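Long-range contact in FAD dependent oxidoreductase domain-containing protein (Deinococcus radiodurans R1, PDB 3C4N), which is probably an FAD-dependent oxidoreductase of the ETF-QO/FixC family, its physiological reaction unknown, and holds ADP bound in the crystal: residues E117-G130 / R156-Y169. Residues are numbered along the deposited sequence; the frame is centred on the assembly and turned at random.
Sequences EVEDRPLLHLLPAG and RLPVARVDPRALTY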
ATOM      1  N   GLU A 117      12.884   9.733  13.105  1.00 23.76           N
ATOM      2  CA  GLU A 117      13.592   9.730  14.385  1.00 28.38           C
ATOM      3  C   GLU A 117      15.046   9.314  14.226  1.00 29.97           C
ATOM      4  O   GLU A 117      15.330   8.163  13.890  1.00 26.40           O
ATOM      5  CB  GLU A 117      12.928   8.752  15.368  1.00 34.25           C
ATOM      6  CG  GLU A 117      11.487   9.055  15.744  1.00 39.70           C
ATOM      7  CD  GLU A 117      11.366  10.226  16.693  1.00 53.14           C
ATOM      8  OE1 GLU A 117      10.217  10.602  17.018  1.00 57.04           O
ATOM      9  OE2 GLU A 117      12.414  10.771  17.116  1.00 55.71           O
ATOM     10  N   VAL A 118      15.965  10.240  14.479  1.00 24.09           N
ATOM     11  CA  VAL A 118      17.394   9.948  14.373  1.00 29.11           C
ATOM     12  C   VAL A 118      18.136  10.673  15.491  1.00 35.01           C
ATOM     13  O   VAL A 118      18.155  11.910  15.533  1.00 43.51           O
ATOM     14  CB  VAL A 118      17.983  10.424  13.019  1.00 23.07           C
ATOM     15  CG1 VAL A 118      19.455  10.063  12.943  1.00 16.80           C
ATOM     16  CG2 VAL A 118      17.225   9.818  11.864  1.00  9.59           C
ATOM     17  N   GLU A 119      18.747   9.915  16.395  1.00 29.64           N
ATOM     18  CA  GLU A 119      19.477  10.533  17.491  1.00 29.15           C
ATOM     19  C   GLU A 119      20.986  10.422  17.323  1.00 25.54           C
ATOM     20  O   GLU A 119      21.484   9.540  16.619  1.00 25.42           O
ATOM     21  CB  GLU A 119      19.038   9.943  18.847  1.00 34.23           C
ATOM     22  CG  GLU A 119      19.086   8.424  18.969  1.00 31.02           C
ATOM     23  CD  GLU A 119      17.733   7.732  18.719  1.00 33.72           C
ATOM     24  OE1 GLU A 119      17.684   6.486  18.801  1.00 28.88           O
ATOM     25  OE2 GLU A 119      16.722   8.419  18.450  1.00 28.59           O
ATOM     26  N   ASP A 120      21.702  11.359  17.936  1.00 24.98           N
ATOM     27  CA  ASP A 120      23.157  11.385  17.894  1.00 23.73           C
ATOM     28  C   ASP A 120      23.610  10.464  19.000  1.00 24.61           C
ATOM     29  O   ASP A 120      23.274  10.664  20.166  1.00 29.19           O
ATOM     30  CB  ASP A 120      23.675  12.795  18.144  1.00 21.52           C
ATOM     31  CG  ASP A 120      23.163  13.780  17.123  1.00 36.04           C
ATOM     32  OD1 ASP A 120      23.255  13.484  15.913  1.00 31.86           O
ATOM     33  OD2 ASP A 120      22.665  14.851  17.522  1.00 47.89           O
ATOM     34  N   ARG A 121      24.372   9.447  18.644  1.00 24.94           N
ATOM     35  CA  ARG A 121      24.805   8.504  19.648  1.00 30.68           C
ATOM     36  C   ARG A 121      26.206   8.035  19.306  1.00 30.74           C
ATOM     37  O   ARG A 121      26.405   7.332  18.326  1.00 41.12           O
ATOM     38  CB  ARG A 121      23.825   7.326  19.657  1.00 32.29           C
ATOM     39  CG  ARG A 121      23.823   6.482  20.901  1.00 30.63           C
ATOM     40  CD  ARG A 121      23.042   5.206  20.649  1.00 32.99           C
ATOM     41  NE  ARG A 121      21.605   5.412  20.502  1.00 29.12           N
ATOM     42  CZ  ARG A 121      20.792   5.753  21.494  1.00 38.68           C
ATOM     43  NH1 ARG A 121      19.490   5.905  21.270  1.00 36.27           N
ATOM     44  NH2 ARG A 121      21.279   5.948  22.711  1.00 45.27           N
ATOM     45  N   PRO A 122      27.202   8.433  20.103  1.00 30.23           N
ATOM     46  CA  PRO A 122      28.582   8.020  19.842  1.00 31.11           C
ATOM     47  C   PRO A 122      28.725   6.502  19.906  1.00 31.09           C
ATOM     48  O   PRO A 122      27.988   5.830  20.638  1.00 25.74           O
ATOM     49  CB  PRO A 122      29.364   8.721  20.948  1.00 29.85           C
ATOM     50  CG  PRO A 122      28.385   8.744  22.071  1.00 24.62           C
ATOM     51  CD  PRO A 122      27.119   9.186  21.361  1.00 34.74           C
ATOM     52  N   LEU A 123      29.679   5.976  19.138  1.00 24.74           N
ATOM     53  CA  LEU A 123      29.936   4.540  19.081  1.00 17.75           C
ATOM     54  C   LEU A 123      31.356   4.247  19.543  1.00 23.74           C
ATOM     55  O   LEU A 123      32.298   4.887  19.087  1.00 31.10           O
ATOM     56  CB  LEU A 123      29.720   4.034  17.651  1.00 12.76           C
ATOM     57  CG  LEU A 123      29.841   2.536  17.387  1.00 16.50           C
ATOM     58  CD1 LEU A 123      29.075   2.163  16.131  1.00 11.38           C
ATOM     59  CD2 LEU A 123      31.305   2.166  17.248  1.00 25.95           C
ATOM     60  N   LEU A 124      31.512   3.290  20.456  1.00 19.20           N
ATOM     61  CA  LEU A 124      32.842   2.947  20.960  1.00 21.23           C
ATOM     62  C   LEU A 124      33.256   1.538  20.567  1.00 22.15           C
ATOM     63  O   LEU A 124      32.513   0.594  20.804  1.00 27.48           O
ATOM     64  CB  LEU A 124      32.897   3.056  22.488  1.00 18.04           C
ATOM     65  CG  LEU A 124      32.395   4.321  23.186  1.00 20.01           C
ATOM     66  CD1 LEU A 124      32.744   4.219  24.659  1.00 23.64           C
ATOM     67  CD2 LEU A 124      33.025   5.548  22.602  1.00 23.35           C
ATOM     68  N   HIS A 125      34.437   1.403  19.963  1.00 26.46           N
ATOM     69  CA  HIS A 125      34.984   0.098  19.564  1.00 26.64           C
ATOM     70  C   HIS A 125      36.018  -0.315  20.628  1.00 33.39           C
ATOM     71  O   HIS A 125      37.223  -0.123  20.446  1.00 28.99           O
ATOM     72  CB  HIS A 125      35.668   0.201  18.194  1.00 31.82           C
ATOM     73  CG  HIS A 125      36.241  -1.093  17.693  1.00 40.88           C
ATOM     74  ND1 HIS A 125      36.469  -2.179  18.513  1.00 36.97           N
ATOM     75  CD2 HIS A 125      36.660  -1.461  16.458  1.00 36.55           C
ATOM     76  CE1 HIS A 125      37.004  -3.159  17.804  1.00 33.68           C
ATOM     77  NE2 HIS A 125      37.131  -2.749  16.555  1.00 31.15           N
ATOM     78  N   LEU A 126      35.532  -0.873  21.736  1.00 34.26           N
ATOM     79  CA  LEU A 126      36.381  -1.315  22.846  1.00 36.18           C
ATOM     80  C   LEU A 126      37.532  -2.219  22.403  1.00 35.94           C
ATOM     81  O   LEU A 126      37.344  -3.148  21.616  1.00 32.01           O
ATOM     82  CB  LEU A 126      35.535  -2.044  23.893  1.00 37.87           C
ATOM     83  CG  LEU A 126      34.329  -1.249  24.399  1.00 35.96           C
ATOM     84  CD1 LEU A 126      33.351  -2.194  25.094  1.00 37.42           C
ATOM     85  CD2 LEU A 126      34.799  -0.143  25.335  1.00 33.69           C
ATOM     86  N   LEU A 127      38.719  -1.948  22.935  1.00 38.63           N
ATOM     87  CA  LEU A 127      39.914  -2.712  22.594  1.00 38.37           C
ATOM     88  C   LEU A 127      40.708  -3.120  23.830  1.00 41.65           C
ATOM     89  O   LEU A 127      40.610  -2.479  24.874  1.00 45.18           O
ATOM     90  CB  LEU A 127      40.805  -1.872  21.682  1.00 37.15           C
ATOM     91  CG  LEU A 127      40.168  -1.474  20.356  1.00 38.41           C
ATOM     92  CD1 LEU A 127      40.872  -0.253  19.792  1.00 41.70           C
ATOM     93  CD2 LEU A 127      40.226  -2.655  19.399  1.00 36.04           C
ATOM     94  N   PRO A 128      41.507  -4.196  23.723  1.00 43.08           N
ATOM     95  CA  PRO A 128      42.327  -4.696  24.829  1.00 49.48           C
ATOM     96  C   PRO A 128      43.578  -3.845  25.051  1.00 57.15           C
ATOM     97  O   PRO A 128      43.497  -2.733  25.570  1.00 58.35           O
ATOM     98  CB  PRO A 128      42.659  -6.117  24.385  1.00 50.68           C
ATOM     99  CG  PRO A 128      42.778  -5.970  22.902  1.00 43.50           C
ATOM    100  CD  PRO A 128      41.577  -5.114  22.569  1.00 48.36           C
ATOM    101  N   ALA A 129      44.732  -4.379  24.659  1.00 63.14           N
ATOM    102  CA  ALA A 129      46.003  -3.670  24.799  1.00 62.75           C
ATOM    103  C   ALA A 129      45.890  -2.302  24.127  1.00 63.83           C
ATOM    104  O   ALA A 129      45.845  -2.211  22.901  1.00 67.13           O
ATOM    105  CB  ALA A 129      47.125  -4.483  24.155  1.00 49.26           C
ATOM    106  N   GLY A 130      45.843  -1.245  24.932  1.00 62.76           N
ATOM    107  CA  GLY A 130      45.726   0.094  24.381  1.00 67.35           C
ATOM    108  C   GLY A 130      47.015   0.651  23.808  1.00 69.61           C
ATOM    109  O   GLY A 130      47.908   1.041  24.559  1.00 70.15           O
ATOM    110  N   ARG A 156      39.941  -5.314  31.108  1.00 37.52           N
ATOM    111  CA  ARG A 156      40.084  -6.134  29.906  1.00 36.35           C
ATOM    112  C   ARG A 156      39.734  -5.347  28.629  1.00 35.32           C
ATOM    113  O   ARG A 156      39.988  -5.807  27.517  1.00 30.46           O
ATOM    114  CB  ARG A 156      39.203  -7.383  30.023  1.00 38.21           C
ATOM    115  CG  ARG A 156      39.265  -8.052  31.401  1.00 41.10           C
ATOM    116  CD  ARG A 156      38.369  -9.280  31.470  1.00 49.29           C
ATOM    117  NE  ARG A 156      39.080 -10.498  31.097  1.00 52.03           N
ATOM    118  CZ  ARG A 156      39.660 -11.314  31.969  1.00 51.25           C
ATOM    119  NH1 ARG A 156      39.607 -11.049  33.268  1.00 47.19           N
ATOM    120  NH2 ARG A 156      40.313 -12.384  31.539  1.00 43.74           N
ATOM    121  N   LEU A 157      39.155  -4.160  28.802  1.00 30.77           N
ATOM    122  CA  LEU A 157      38.782  -3.290  27.687  1.00 35.15           C
ATOM    123  C   LEU A 157      39.045  -1.851  28.122  1.00 38.84           C
ATOM    124  O   LEU A 157      38.126  -1.035  28.197  1.00 47.28           O
ATOM    125  CB  LEU A 157      37.297  -3.453  27.338  1.00 37.22           C
ATOM    126  CG  LEU A 157      36.836  -4.748  26.658  1.00 45.09           C
ATOM    127  CD1 LEU A 157      35.314  -4.780  26.589  1.00 36.77           C
ATOM    128  CD2 LEU A 157      37.439  -4.840  25.261  1.00 38.43           C
ATOM    129  N   PRO A 158      40.312  -1.523  28.407  1.00 33.30           N
ATOM    130  CA  PRO A 158      40.741  -0.196  28.847  1.00 29.56           C
ATOM    131  C   PRO A 158      40.554   0.944  27.847  1.00 35.70           C
ATOM    132  O   PRO A 158      40.131   2.040  28.218  1.00 35.56           O
ATOM    133  CB  PRO A 158      42.210  -0.419  29.194  1.00 32.06           C
ATOM    134  CG  PRO A 158      42.631  -1.419  28.182  1.00 32.70           C
ATOM    135  CD  PRO A 158      41.475  -2.402  28.192  1.00 31.80           C
ATOM    136  N   VAL A 159      40.867   0.683  26.581  1.00 34.55           N
ATOM    137  CA  VAL A 159      40.763   1.703  25.544  1.00 36.01           C
ATOM    138  C   VAL A 159      39.696   1.429  24.476  1.00 39.64           C
ATOM    139  O   VAL A 159      39.181   0.316  24.358  1.00 34.53           O
ATOM    140  CB  VAL A 159      42.122   1.889  24.837  1.00 38.69           C
ATOM    141  CG1 VAL A 159      43.205   2.251  25.865  1.00 27.16           C
ATOM    142  CG2 VAL A 159      42.494   0.608  24.086  1.00 29.78           C
ATOM    143  N   ALA A 160      39.381   2.457  23.691  1.00 38.48           N
ATOM    144  CA  ALA A 160      38.388   2.332  22.633  1.00 44.22           C
ATOM    145  C   ALA A 160      38.597   3.356  21.517  1.00 45.63           C
ATOM    146  O   ALA A 160      39.335   4.331  21.669  1.00 46.92           O
ATOM    147  CB  ALA A 160      36.985   2.491  23.217  1.00 34.63           C
ATOM    148  N   ARG A 161      37.938   3.113  20.388  1.00 43.37           N
ATOM    149  CA  ARG A 161      37.996   4.008  19.240  1.00 36.93           C
ATOM    150  C   ARG A 161      36.605   4.647  19.191  1.00 32.81           C
ATOM    151  O   ARG A 161      35.633   4.006  18.793  1.00 33.17           O
ATOM    152  CB  ARG A 161      38.274   3.202  17.965  1.00 41.33           C
ATOM    153  CG  ARG A 161      38.147   3.975  16.647  1.00 41.49           C
ATOM    154  CD  ARG A 161      39.502   4.352  16.058  1.00 41.67           C
ATOM    155  NE  ARG A 161      40.437   3.230  16.086  1.00 48.47           N
ATOM    156  CZ  ARG A 161      40.207   2.037  15.545  1.00 49.04           C
ATOM    157  NH1 ARG A 161      39.065   1.796  14.915  1.00 45.71           N
ATOM    158  NH2 ARG A 161      41.111   1.071  15.662  1.00 46.12           N
ATOM    159  N   VAL A 162      36.512   5.898  19.626  1.00 23.75           N
ATOM    160  CA  VAL A 162      35.239   6.611  19.648  1.00 28.23           C
ATOM    161  C   VAL A 162      34.855   7.254  18.316  1.00 26.87           C
ATOM    162  O   VAL A 162      35.711   7.776  17.605  1.00 29.47           O
ATOM    163  CB  VAL A 162      35.249   7.749  20.690  1.00 32.67           C
ATOM    164  CG1 VAL A 162      33.872   8.393  20.761  1.00 34.82           C
ATOM    165  CG2 VAL A 162      35.676   7.222  22.050  1.00 31.47           C
ATOM    166  N   ASP A 163      33.569   7.219  17.989  1.00 21.42           N
ATOM    167  CA  ASP A 163      33.073   7.854  16.767  1.00 26.48           C
ATOM    168  C   ASP A 163      31.961   8.795  17.203  1.00 25.52           C
ATOM    169  O   ASP A 163      30.826   8.375  17.418  1.00 32.84           O
ATOM    170  CB  ASP A 163      32.533   6.823  15.767  1.00 23.56           C
ATOM    171  CG  ASP A 163      31.710   7.462  14.653  1.00 29.45           C
ATOM    172  OD1 ASP A 163      31.647   8.710  14.582  1.00 17.43           O
ATOM    173  OD2 ASP A 163      31.114   6.714  13.848  1.00 26.79           O
ATOM    174  N   PRO A 164      32.281  10.089  17.350  1.00 30.87           N
ATOM    175  CA  PRO A 164      31.302  11.095  17.774  1.00 30.53           C
ATOM    176  C   PRO A 164      30.185  11.366  16.770  1.00 30.92           C
ATOM    177  O   PRO A 164      29.168  11.962  17.125  1.00 33.35           O
ATOM    178  CB  PRO A 164      32.164  12.337  18.022  1.00 33.89           C
ATOM    179  CG  PRO A 164      33.513  11.764  18.356  1.00 37.34           C
ATOM    180  CD  PRO A 164      33.634  10.668  17.319  1.00 32.70           C
ATOM    181  N   ARG A 165      30.355  10.925  15.527  1.00 26.51           N
ATOM    182  CA  ARG A 165      29.329  11.166  14.519  1.00 28.56           C
ATOM    183  C   ARG A 165      28.378   9.985  14.281  1.00 24.57           C
ATOM    184  O   ARG A 165      27.589  10.005  13.340  1.00 20.46           O
ATOM    185  CB  ARG A 165      29.980  11.567  13.189  1.00 28.96           C
ATOM    186  CG  ARG A 165      30.971  12.724  13.285  1.00 23.70           C
ATOM    187  CD  ARG A 165      31.525  13.064  11.920  1.00 13.28           C
ATOM    188  NE  ARG A 165      30.458  13.513  11.022  1.00 20.53           N
ATOM    189  CZ  ARG A 165      30.386  13.200   9.732  1.00 14.41           C
ATOM    190  NH1 ARG A 165      31.316  12.431   9.188  1.00 23.67           N
ATOM    191  NH2 ARG A 165      29.394  13.654   8.981  1.00 11.80           N
ATOM    192  N   ALA A 166      28.444   8.958  15.122  1.00 24.94           N
ATOM    193  CA  ALA A 166      27.573   7.797  14.942  1.00 19.69           C
ATOM    194  C   ALA A 166      26.115   8.188  15.180  1.00 17.99           C
ATOM    195  O   ALA A 166      25.825   9.081  15.971  1.00 22.33           O
ATOM    196  CB  ALA A 166      27.997   6.660  15.890  1.00  8.14           C
ATOM    197  N   LEU A 167      25.203   7.515  14.488  1.00 16.42           N
ATOM    198  CA  LEU A 167      23.780   7.793  14.612  1.00 11.50           C
ATOM    199  C   LEU A 167      22.950   6.514  14.745  1.00 12.74           C
ATOM    200  O   LEU A 167      23.328   5.466  14.220  1.00 13.25           O
ATOM    201  CB  LEU A 167      23.284   8.525  13.363  1.00 17.66           C
ATOM    202  CG  LEU A 167      23.899   9.821  12.845  1.00 18.89           C
ATOM    203  CD1 LEU A 167      23.223  10.160  11.534  1.00 10.75           C
ATOM    204  CD2 LEU A 167      23.723  10.946  13.857  1.00 12.25           C
ATOM    205  N   THR A 168      21.818   6.593  15.441  1.00 14.05           N
ATOM    206  CA  THR A 168      20.933   5.432  15.526  1.00 17.05           C
ATOM    207  C   THR A 168      19.553   5.809  15.011  1.00 17.21           C
ATOM    208  O   THR A 168      19.071   6.917  15.242  1.00 13.58           O
ATOM    209  CB  THR A 168      20.770   4.857  16.960  1.00 18.31           C
ATOM    210  OG1 THR A 168      20.500   5.911  17.888  1.00 19.45           O
ATOM    211  CG2 THR A 168      22.022   4.099  17.376  1.00 21.48           C
ATOM    212  N   TYR A 169      18.932   4.879  14.295  1.00 17.72           N
ATOM    213  CA  TYR A 169      17.595   5.081  13.753  1.00 14.95           C
ATOM    214  C   TYR A 169      16.972   3.722  13.509  1.00 15.34           C
ATOM    215  O   TYR A 169      17.652   2.695  13.584  1.00 15.70           O
ATOM    216  CB  TYR A 169      17.670   5.845  12.433  1.00 17.63           C
ATOM    217  CG  TYR A 169      18.413   5.112  11.326  1.00 23.58           C
ATOM    218  CD1 TYR A 169      17.729   4.325  10.377  1.00 25.69           C
ATOM    219  CD2 TYR A 169      19.795   5.231  11.206  1.00 13.89           C
ATOM    220  CE1 TYR A 169      18.415   3.684   9.329  1.00 15.61           C
ATOM    221  CE2 TYR A 169      20.484   4.600  10.175  1.00 15.03           C
ATOM    222  CZ  TYR A 169      19.797   3.837   9.240  1.00 23.14           C
ATOM    223  OH  TYR A 169      20.501   3.261   8.205  1.00 17.39           O
TER
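Thr168 crosses the bent side chain of Arg121 obliquely, its CG2 3.6 Å from Arg121 CD and its hydroxyl at the edge of the guanidinium. Arg121 NE donates to Thr168 OG1 at 2.9 Å, and that hydroxyl in turn donates a hydrogen bond to Glu119 OE1, 3.0 Å away. Glu119 can receive it because CG sits between backbone N and carbonyl carbon (chi1 53°) and the chain folds back at chi2. Arg121 NH1 closes the triangle with a salt bridge to the same OE1, reaching it from the opposite face of the carboxylate; NH2 is taken by the carbonyl of Thr268.

Backbone bonds run in two antiparallel ladders, Glu119 pairing with Thr168, then Leu123 with Asp163. Between them the register shifts by one, across the type I turn from Asp163 to Ala166 and the loop at Arg121-Pro122. Arg121 N to Ala166 O, 3.1 Å, bridges the gap, and Ala166 CB packs against Leu123 CB at 3.6 Å. Asp163 OD1 accepts from Arg165 N, an Asx turn, while OD2 goes to Thr87 and Ala88.

Farther along, Leu126 and Leu157 cross at about a right angle, CD1 to CD1 3.6 Å, beside Ala160 CB. On the other face Leu127 CB rests on Val159 CG2, next to the 2.7 Å bond from Leu127 N to Val159 O.

Strand 270-273 continues this mixed sheet, distinct from the Rossmann-type sheet and probably the substrate domain's. With OE1 gripped by two donors, the Glu119 carboxylate is probably kept ionised and the Arg121 guanidinium fixed in its rotation.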